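Local coordinates for endoribonuclease MazF4 (Mycobacterium tuberculosis, PDB 5XE2), which cleaves single-stranded mRNA within the sequence UCGCU as the toxin of a type II toxin-antitoxin pair held in check by its antitoxin MazE4, at residues A[46-50]-A[51-55]; A[89-92]-A[93-97]. All coordinates share one frame; numbering follows the deposited sequence.

Contact 1 (46-55) is a surface contact at the edge of the sheet of this MazF-like fold, where the loop after strand 37-44 turns into strand 53-55. Contact 2 (89-97) is partly buried, lying within helix 88-101, which packs on the sheet. The first relies on one indole ring covered by aliphatic carbons and on one turn hydrogen bond; the second on repeated helical backbone bonds, with water bridges on its polar sides and apolar side chains on its inner one. The two meet directly, with centres about 12 Å apart: Val54 packs against Lys93 and Ala97, its CG2 lying 3.7 Å from Ala97 CB, and Thr52 CG2 touches Ala97 O.

Contact 1. Residues A[46-50]-A[51-55]; sequences TRRTI and PTWVA
Ile50 and Trp53 are the ends of a type I beta turn that leads the chain into strand 53-55. The turn is closed by Trp53 N, which donates to Ile50 O at 3.0 Å in a nearly straight bond, although the donor stands well above the carbonyl plane. Residues 46-50 form no regular strand; they fold back over the tryptophan at the edge of the PemK/MazF sheet, where 53-55 pairs antiparallel with strand 65-75. Backbone bonds of Thr52 with Ala68 and of Val54 with Val66 tie the chain there.

The indole of Trp53 is the centre of the contact. Arg48 lays its aliphatic stem over one face: CB lies 3.8 Å from Trp53 CE3, and CD reaches 3.9 Å from the centroid of the six-membered ring, only 14° off the normal, a CH-pi contact. A bend at chi3 then turns the guanidinium aside, with its plane 65° from that of the indole. Its CZ is too distant from the five-membered ring for more than a weak cation-pi attraction, so the contact over the face is made by the aliphatic stem. Ile50 runs alongside the pyrrole end, pointing the same way as the indole; its CG1, set between backbone N and carbonyl carbon (chi1 61°), brings CD1 to 3.5 Å from Trp53 CD1. That same methyl lies against the centre of one guanidinium face, so Arg48 and Ile50 pack on each other on the same side of the indole. Within the turn, Thr52 OG1 is hydrogen-bonded to Asp69. At the far end of the indole, Thr46 CG2 meets CH2 of Trp53, while the carbonyl oxygen Thr46 O comes to 3.0 Å from Trp53 CZ3, at the ring edge and near its plane.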
loop_
_atom_site.group_PDB
_atom_site.type_symbol
_atom_site.label_atom_id
_atom_site.label_comp_id
_atom_site.label_asym_id
_atom_site.label_seq_id
_atom_site.Cartn_x
_atom_site.Cartn_y
_atom_site.Cartn_z
ATOM N N THR A 46 14.121 13.494 -3.016
ATOM C CA THR A 46 15.084 12.852 -2.139
ATOM C C THR A 46 15.650 11.641 -2.857
ATOM O O THR A 46 14.912 10.860 -3.458
ATOM C CB THR A 46 14.463 12.415 -0.796
ATOM O OG1 THR A 46 13.858 13.543 -0.163
ATOM C CG2 THR A 46 15.519 11.840 0.130
ATOM N N ARG A 47 16.967 11.527 -2.808
ATOM C CA ARG A 47 17.693 10.472 -3.473
ATOM C C ARG A 47 18.118 9.437 -2.444
ATOM O O ARG A 47 18.699 9.791 -1.418
ATOM C CB ARG A 47 18.926 11.057 -4.150
ATOM C CG ARG A 47 19.841 10.023 -4.766
ATOM C CD ARG A 47 20.991 10.705 -5.464
ATOM N NE ARG A 47 21.873 9.728 -6.088
ATOM C CZ ARG A 47 22.967 10.035 -6.779
ATOM N NH1 ARG A 47 23.336 11.308 -6.942
ATOM N NH2 ARG A 47 23.699 9.057 -7.310
ATOM N N ARG A 48 17.793 8.175 -2.712
ATOM C CA ARG A 48 18.351 7.037 -1.981
ATOM C C ARG A 48 18.567 5.869 -2.928
ATOM O O ARG A 48 17.915 5.783 -3.965
ATOM C CB ARG A 48 17.432 6.635 -0.838
ATOM C CG ARG A 48 17.307 7.734 0.199
ATOM C CD ARG A 48 16.523 7.278 1.385
ATOM N NE ARG A 48 17.241 6.262 2.140
ATOM C CZ ARG A 48 16.691 5.505 3.084
ATOM N NH1 ARG A 48 15.404 5.630 3.384
ATOM N NH2 ARG A 48 17.431 4.607 3.721
ATOM N N THR A 49 19.499 4.992 -2.576
ATOM C CA THR A 49 19.856 3.850 -3.420
ATOM C C THR A 49 19.538 2.564 -2.652
ATOM O O THR A 49 20.435 1.848 -2.202
ATOM C CB THR A 49 21.349 3.901 -3.871
ATOM O OG1 THR A 49 22.207 3.378 -2.847
ATOM C CG2 THR A 49 21.781 5.334 -4.208
ATOM N N ILE A 50 18.244 2.298 -2.492
ATOM C CA ILE A 50 17.766 1.135 -1.734
ATOM C C ILE A 50 16.687 0.391 -2.538
ATOM O O ILE A 50 16.054 0.994 -3.400
ATOM C CB ILE A 50 17.259 1.536 -0.324
ATOM C CG1 ILE A 50 16.086 2.525 -0.401
ATOM C CG2 ILE A 50 18.398 2.141 0.481
ATOM C CD1 ILE A 50 15.474 2.856 0.949
ATOM N N PRO A 51 16.489 -0.922 -2.269
ATOM C CA PRO A 51 15.573 -1.714 -3.103
ATOM C C PRO A 51 14.161 -1.133 -3.284
ATOM O O PRO A 51 13.573 -1.296 -4.344
ATOM C CB PRO A 51 15.519 -3.066 -2.377
ATOM C CG PRO A 51 16.835 -3.175 -1.695
ATOM C CD PRO A 51 17.233 -1.776 -1.317
ATOM N N THR A 52 13.631 -0.443 -2.277
ATOM C CA THR A 52 12.261 0.103 -2.359
ATOM C C THR A 52 12.137 1.499 -2.990
ATOM O O THR A 52 11.030 2.037 -3.072
ATOM C CB THR A 52 11.598 0.103 -0.977
ATOM O OG1 THR A 52 12.497 0.684 -0.017
ATOM C CG2 THR A 52 11.249 -1.325 -0.578
ATOM N N TRP A 53 13.257 2.087 -3.411
ATOM C CA TRP A 53 13.250 3.359 -4.126
ATOM C C TRP A 53 13.569 3.096 -5.593
ATOM O O TRP A 53 14.451 2.290 -5.894
ATOM C CB TRP A 53 14.236 4.340 -3.496
ATOM C CG TRP A 53 13.692 4.893 -2.205
ATOM C CD1 TRP A 53 13.089 4.188 -1.188
ATOM C CD2 TRP A 53 13.669 6.252 -1.805
ATOM N NE1 TRP A 53 12.710 5.029 -0.182
ATOM C CE2 TRP A 53 13.053 6.303 -0.530
ATOM C CE3 TRP A 53 14.111 7.437 -2.387
ATOM C CZ2 TRP A 53 12.872 7.494 0.165
ATOM C CZ3 TRP A 53 13.936 8.603 -1.697
ATOM C CH2 TRP A 53 13.321 8.634 -0.437
ATOM N N VAL A 54 12.814 3.728 -6.488
ATOM C CA VAL A 54 13.000 3.582 -7.932
ATOM C C VAL A 54 13.246 4.962 -8.540
ATOM O O VAL A 54 12.384 5.823 -8.479
ATOM C CB VAL A 54 11.764 2.929 -8.608
ATOM C CG1 VAL A 54 12.004 2.738 -10.102
ATOM C CG2 VAL A 54 11.439 1.591 -7.951
ATOM N N ALA A 55 14.425 5.160 -9.120
ATOM C CA ALA A 55 14.735 6.395 -9.829
ATOM C C ALA A 55 13.993 6.433 -11.162
ATOM O O ALA A 55 13.928 5.432 -11.885
ATOM C CB ALA A 55 16.244 6.521 -10.064
#

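Contact 2. Residues A[89-92]-A[93-97]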
loop_
_atom_site.group_PDB
_atom_site.type_symbol
_atom_site.label_atom_id
_atom_site.label_comp_id
_atom_site.label_asym_id
_atom_site.label_seq_id
_atom_site.Cartn_x
_atom_site.Cartn_y
_atom_site.Cartn_z
ATOM N N ALA A 89 8.710 0.109 -18.542
ATOM C CA ALA A 89 9.992 -0.286 -17.957
ATOM C C ALA A 89 10.123 0.175 -16.505
ATOM O O ALA A 89 10.440 -0.622 -15.629
ATOM C CB ALA A 89 11.154 0.264 -18.778
ATOM N N THR A 90 9.888 1.460 -16.255
ATOM C CA THR A 90 9.984 1.979 -14.886
ATOM C C THR A 90 8.899 1.370 -13.976
ATOM O O THR A 90 9.176 1.081 -12.815
ATOM C CB THR A 90 9.990 3.520 -14.857
ATOM O OG1 THR A 90 11.148 3.998 -15.555
ATOM C CG2 THR A 90 10.026 4.067 -13.414
ATOM N N MET A 91 7.693 1.136 -14.510
ATOM C CA MET A 91 6.615 0.494 -13.727
ATOM C C MET A 91 6.966 -0.922 -13.270
ATOM O O MET A 91 6.583 -1.320 -12.164
ATOM C CB MET A 91 5.281 0.460 -14.491
ATOM C CG MET A 91 4.491 1.760 -14.485
ATOM S SD MET A 91 4.217 2.505 -12.854
ATOM C CE MET A 91 3.295 1.249 -11.988
ATOM N N ASN A 92 7.686 -1.674 -14.111
ATOM C CA ASN A 92 8.140 -3.023 -13.746
ATOM C C ASN A 92 9.078 -3.017 -12.555
ATOM O O ASN A 92 8.983 -3.889 -11.699
ATOM C CB ASN A 92 8.817 -3.733 -14.931
ATOM C CG ASN A 92 7.821 -4.293 -15.934
ATOM O OD1 ASN A 92 6.675 -4.596 -15.599
ATOM N ND2 ASN A 92 8.260 -4.446 -17.173
ATOM N N LYS A 93 9.979 -2.037 -12.506
ATOM C CA LYS A 93 10.832 -1.813 -11.330
ATOM C C LYS A 93 9.981 -1.460 -10.117
ATOM O O LYS A 93 10.243 -1.928 -9.016
ATOM C CB LYS A 93 11.835 -0.680 -11.567
ATOM C CG LYS A 93 12.857 -0.936 -12.661
ATOM C CD LYS A 93 13.763 0.275 -12.840
ATOM C CE LYS A 93 14.479 0.248 -14.171
ATOM N NZ LYS A 93 15.304 1.476 -14.379
ATOM N N ILE A 94 8.968 -0.621 -10.330
ATOM C CA ILE A 94 8.046 -0.247 -9.260
ATOM C C ILE A 94 7.289 -1.467 -8.738
ATOM O O ILE A 94 7.112 -1.591 -7.532
ATOM C CB ILE A 94 7.092 0.898 -9.682
ATOM C CG1 ILE A 94 7.894 2.189 -9.857
ATOM C CG2 ILE A 94 5.981 1.108 -8.648
ATOM C CD1 ILE A 94 7.222 3.217 -10.737
ATOM N N ASN A 95 6.877 -2.378 -9.625
ATOM C CA ASN A 95 6.212 -3.612 -9.172
ATOM C C ASN A 95 7.069 -4.412 -8.205
ATOM O O ASN A 95 6.571 -4.911 -7.198
ATOM C CB ASN A 95 5.831 -4.518 -10.336
ATOM C CG ASN A 95 4.810 -3.896 -11.262
ATOM O OD1 ASN A 95 4.044 -3.000 -10.880
ATOM N ND2 ASN A 95 4.785 -4.378 -12.491
ATOM N N THR A 96 8.356 -4.533 -8.518
ATOM C CA THR A 96 9.290 -5.281 -7.674
ATOM C C THR A 96 9.486 -4.562 -6.345
ATOM O O THR A 96 9.478 -5.200 -5.291
ATOM C CB THR A 96 10.645 -5.481 -8.382
ATOM O OG1 THR A 96 10.412 -6.123 -9.638
ATOM C CG2 THR A 96 11.588 -6.347 -7.543
ATOM N N ALA A 97 9.650 -3.238 -6.414
ATOM C CA ALA A 97 9.817 -2.402 -5.227
ATOM C C ALA A 97 8.615 -2.500 -4.263
ATOM O O ALA A 97 8.788 -2.648 -3.045
ATOM C CB ALA A 97 10.058 -0.958 -5.645
HETATM O O HOH W 1 13.729 3.636 -14.250
HETATM O O HOH W 2 6.628 -6.332 -13.171
HETATM O O HOH W 3 8.956 -6.878 -11.815
#
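Asn92 and Asn95 bring their side-chain amides together with the planes 60° apart, neither stacked on the other. Asn92 OD1 and Asn95 ND2 are 3.6 Å apart and make no direct hydrogen bond; a water spans them instead, donating to that OD1 and accepting from ND2. Asn95 OD1 is hydrogen-bonded to Arg8. A second water donates to Asn92 O at 3.0 Å and also joins Thr96 OG1, while a third accepts from Lys93 NZ at 2.7 Å and donates to Thr90 OG1, which also bonds Asp60. The extended lysine chain, with chi2 at 178°, carries its ammonium back along the helix to that water.

Beneath these bridges runs the alpha-helical ladder: Ile94 N to Thr90 O, and Asn95 N to Met91 O at 2.8 Å, with weak bonds on either side. On the inner flank, Met91 is bent at chi2 and chi3, and its SD touches Ile94 CD1 at 3.7 Å. Both side chains press on Leu24 of strand 21-25, and Ile94 also reaches Val54 and Val66 of strands 53-55 and 65-75. Asn95 and Thr96 face the second subunit, meeting its Leu104 and Trp106.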